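Local atomic coordinates of putative endonuclease/exonuclease/phosphatase family protein (Bacteroides vulgatus ATCC 8482, PDB entry 3G6S), a protein that probably acts as a nuclease that cleaves phosphodiester bonds, as a member of the endonuclease/exonuclease/phosphatase family. Residues A[206-211]-A[221-226]. Numbering follows the deposited sequence.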
loop_
_atom_site.group_PDB
_atom_site.type_symbol
_atom_site.label_atom_id
_atom_site.label_comp_id
_atom_site.label_asym_id
_atom_site.label_seq_id
_atom_site.Cartn_x
_atom_site.Cartn_y
_atom_site.Cartn_z
ATOM N N ASP A 206 -13.015 8.369 -8.404
ATOM C CA ASP A 206 -11.808 8.102 -9.191
ATOM C C ASP A 206 -10.558 8.838 -8.711
ATOM O O ASP A 206 -9.552 8.898 -9.419
ATOM C CB ASP A 206 -12.050 8.412 -10.680
ATOM C CG ASP A 206 -12.585 9.814 -10.909
ATOM O OD1 ASP A 206 -12.070 10.768 -10.283
ATOM O OD2 ASP A 206 -13.515 9.970 -11.734
ATOM N N TYR A 207 -10.621 9.399 -7.509
ATOM C CA TYR A 207 -9.480 10.106 -6.933
ATOM C C TYR A 207 -9.197 9.507 -5.559
ATOM O O TYR A 207 -10.096 8.956 -4.924
ATOM C CB TYR A 207 -9.775 11.604 -6.807
ATOM C CG TYR A 207 -11.020 11.931 -6.015
ATOM C CD1 TYR A 207 -12.282 11.872 -6.608
ATOM C CD2 TYR A 207 -10.937 12.300 -4.670
ATOM C CE1 TYR A 207 -13.430 12.180 -5.881
ATOM C CE2 TYR A 207 -12.079 12.608 -3.939
ATOM C CZ TYR A 207 -13.320 12.545 -4.553
ATOM O OH TYR A 207 -14.453 12.846 -3.841
ATOM N N THR A 208 -7.956 9.635 -5.104
ATOM C CA THR A 208 -7.540 9.064 -3.832
ATOM C C THR A 208 -6.993 10.078 -2.815
ATOM O O THR A 208 -6.653 9.724 -1.681
ATOM C CB THR A 208 -6.483 7.941 -4.084
ATOM O OG1 THR A 208 -6.094 7.333 -2.844
ATOM C CG2 THR A 208 -5.253 8.513 -4.746
ATOM N N PHE A 209 -6.896 11.339 -3.212
ATOM C CA PHE A 209 -6.419 12.368 -2.298
ATOM C C PHE A 209 -7.347 13.578 -2.339
ATOM O O PHE A 209 -7.637 14.103 -3.405
ATOM C CB PHE A 209 -5.002 12.794 -2.657
ATOM C CG PHE A 209 -4.396 13.738 -1.666
ATOM C CD1 PHE A 209 -4.129 13.316 -0.362
ATOM C CD2 PHE A 209 -4.121 15.057 -2.024
ATOM C CE1 PHE A 209 -3.599 14.197 0.578
ATOM C CE2 PHE A 209 -3.591 15.955 -1.100
ATOM C CZ PHE A 209 -3.326 15.529 0.211
ATOM N N HIS A 210 -7.807 14.020 -1.177
ATOM C CA HIS A 210 -8.718 15.155 -1.095
ATOM C C HIS A 210 -8.311 16.128 0.013
ATOM O O HIS A 210 -8.975 17.141 0.228
ATOM C CB HIS A 210 -10.135 14.638 -0.850
ATOM C CG HIS A 210 -10.210 13.592 0.221
ATOM N ND1 HIS A 210 -10.003 13.875 1.552
ATOM C CD2 HIS A 210 -10.419 12.256 0.145
ATOM C CE1 HIS A 210 -10.081 12.758 2.255
ATOM N NE2 HIS A 210 -10.332 11.762 1.425
ATOM N N ASP A 211 -7.223 15.807 0.710
ATOM C CA ASP A 211 -6.702 16.634 1.799
ATOM C C ASP A 211 -7.770 16.926 2.858
ATOM O O ASP A 211 -7.980 18.072 3.242
ATOM C CB ASP A 211 -6.127 17.945 1.233
ATOM C CG ASP A 211 -5.474 18.812 2.298
ATOM O OD1 ASP A 211 -4.799 18.266 3.197
ATOM O OD2 ASP A 211 -5.614 20.051 2.231
ATOM N N GLU A 221 -6.775 14.158 -7.455
ATOM C CA GLU A 221 -6.031 13.225 -8.275
ATOM C C GLU A 221 -5.901 11.869 -7.606
ATOM O O GLU A 221 -6.096 11.726 -6.392
ATOM C CB GLU A 221 -4.632 13.756 -8.544
ATOM C CG GLU A 221 -4.575 15.206 -8.957
ATOM C CD GLU A 221 -3.155 15.648 -9.219
ATOM O OE1 GLU A 221 -2.259 15.261 -8.425
ATOM O OE2 GLU A 221 -2.935 16.390 -10.205
ATOM N N LYS A 222 -5.559 10.875 -8.418
ATOM C CA LYS A 222 -5.359 9.514 -7.944
ATOM C C LYS A 222 -3.854 9.291 -7.876
ATOM O O LYS A 222 -3.186 9.287 -8.903
ATOM C CB LYS A 222 -5.995 8.517 -8.919
ATOM C CG LYS A 222 -5.697 7.065 -8.600
ATOM C CD LYS A 222 -6.617 6.144 -9.379
ATOM C CE LYS A 222 -6.631 4.730 -8.791
ATOM N NZ LYS A 222 -5.305 4.056 -8.897
ATOM N N ILE A 223 -3.320 9.126 -6.672
ATOM C CA ILE A 223 -1.890 8.913 -6.509
ATOM C C ILE A 223 -1.593 7.606 -5.814
ATOM O O ILE A 223 -0.434 7.292 -5.542
ATOM C CB ILE A 223 -1.233 10.045 -5.710
ATOM C CG1 ILE A 223 -1.847 10.127 -4.315
ATOM C CG2 ILE A 223 -1.421 11.362 -6.454
ATOM C CD1 ILE A 223 -1.294 11.251 -3.471
ATOM N N ASP A 224 -2.640 6.845 -5.516
ATOM C CA ASP A 224 -2.469 5.555 -4.854
ATOM C C ASP A 224 -2.839 4.460 -5.836
ATOM O O ASP A 224 -3.846 4.559 -6.519
ATOM C CB ASP A 224 -3.337 5.501 -3.592
ATOM C CG ASP A 224 -2.907 6.545 -2.548
ATOM O OD1 ASP A 224 -3.544 7.620 -2.464
ATOM O OD2 ASP A 224 -1.912 6.298 -1.827
ATOM N N PHE A 225 -2.026 3.414 -5.920
ATOM C CA PHE A 225 -2.313 2.348 -6.876
ATOM C C PHE A 225 -2.124 0.933 -6.362
ATOM O O PHE A 225 -1.434 0.685 -5.369
ATOM C CB PHE A 225 -1.426 2.493 -8.122
ATOM C CG PHE A 225 -1.501 3.835 -8.780
ATOM C CD1 PHE A 225 -2.289 4.029 -9.915
ATOM C CD2 PHE A 225 -0.769 4.910 -8.268
ATOM C CE1 PHE A 225 -2.350 5.277 -10.539
ATOM C CE2 PHE A 225 -0.817 6.163 -8.875
ATOM C CZ PHE A 225 -1.608 6.353 -10.016
ATOM N N ILE A 226 -2.756 0.009 -7.075
ATOM C CA ILE A 226 -2.638 -1.407 -6.804
ATOM C C ILE A 226 -2.167 -2.039 -8.117
ATOM O O ILE A 226 -2.879 -2.004 -9.129
ATOM C CB ILE A 226 -3.981 -2.042 -6.392
ATOM C CG1 ILE A 226 -4.446 -1.444 -5.067
ATOM C CG2 ILE A 226 -3.821 -3.561 -6.254
ATOM C CD1 ILE A 226 -5.756 -2.032 -4.533
#
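Thr208 and Glu221 illustrate how one carbonyl can join two loop segments: Glu221 O accepts a hydrogen bond from Thr208 N at 3.1 Å and a weak one from Phe209 N at 3.3 Å. The first bond is nearly straight (161° at the hydrogen), its donor standing above the carbonyl plane. With Thr208 OG1 anti to the backbone N (chi1 -178°), the hydroxyl lies 2.6 Å from Asp224 OD1, the side chains crossing at about a right angle; the hydroxyl's one proton also has Asn252 O within reach. Phe209 completes the contact with its CB, 4.1 Å from Ile223 CD1, while its ring meets His251. Lys222 CB passes 3.6 Å from Asp206 O, and the bend at chi4 carries NZ to Asp224 O, a 2.8 Å bond in the carbonyl plane. An alanine in place of Lys222 would probably leave that carbonyl without its ammonium mate. The touching parts, 206-209 and 221-224, run 83° apart and tie the loop after strand 201-204 to the start of strand 224-228. There Asp224 lies close to Asp172 and touches His251, an acidic and histidine cluster consistent with the active-site end of the DNase I-like fold.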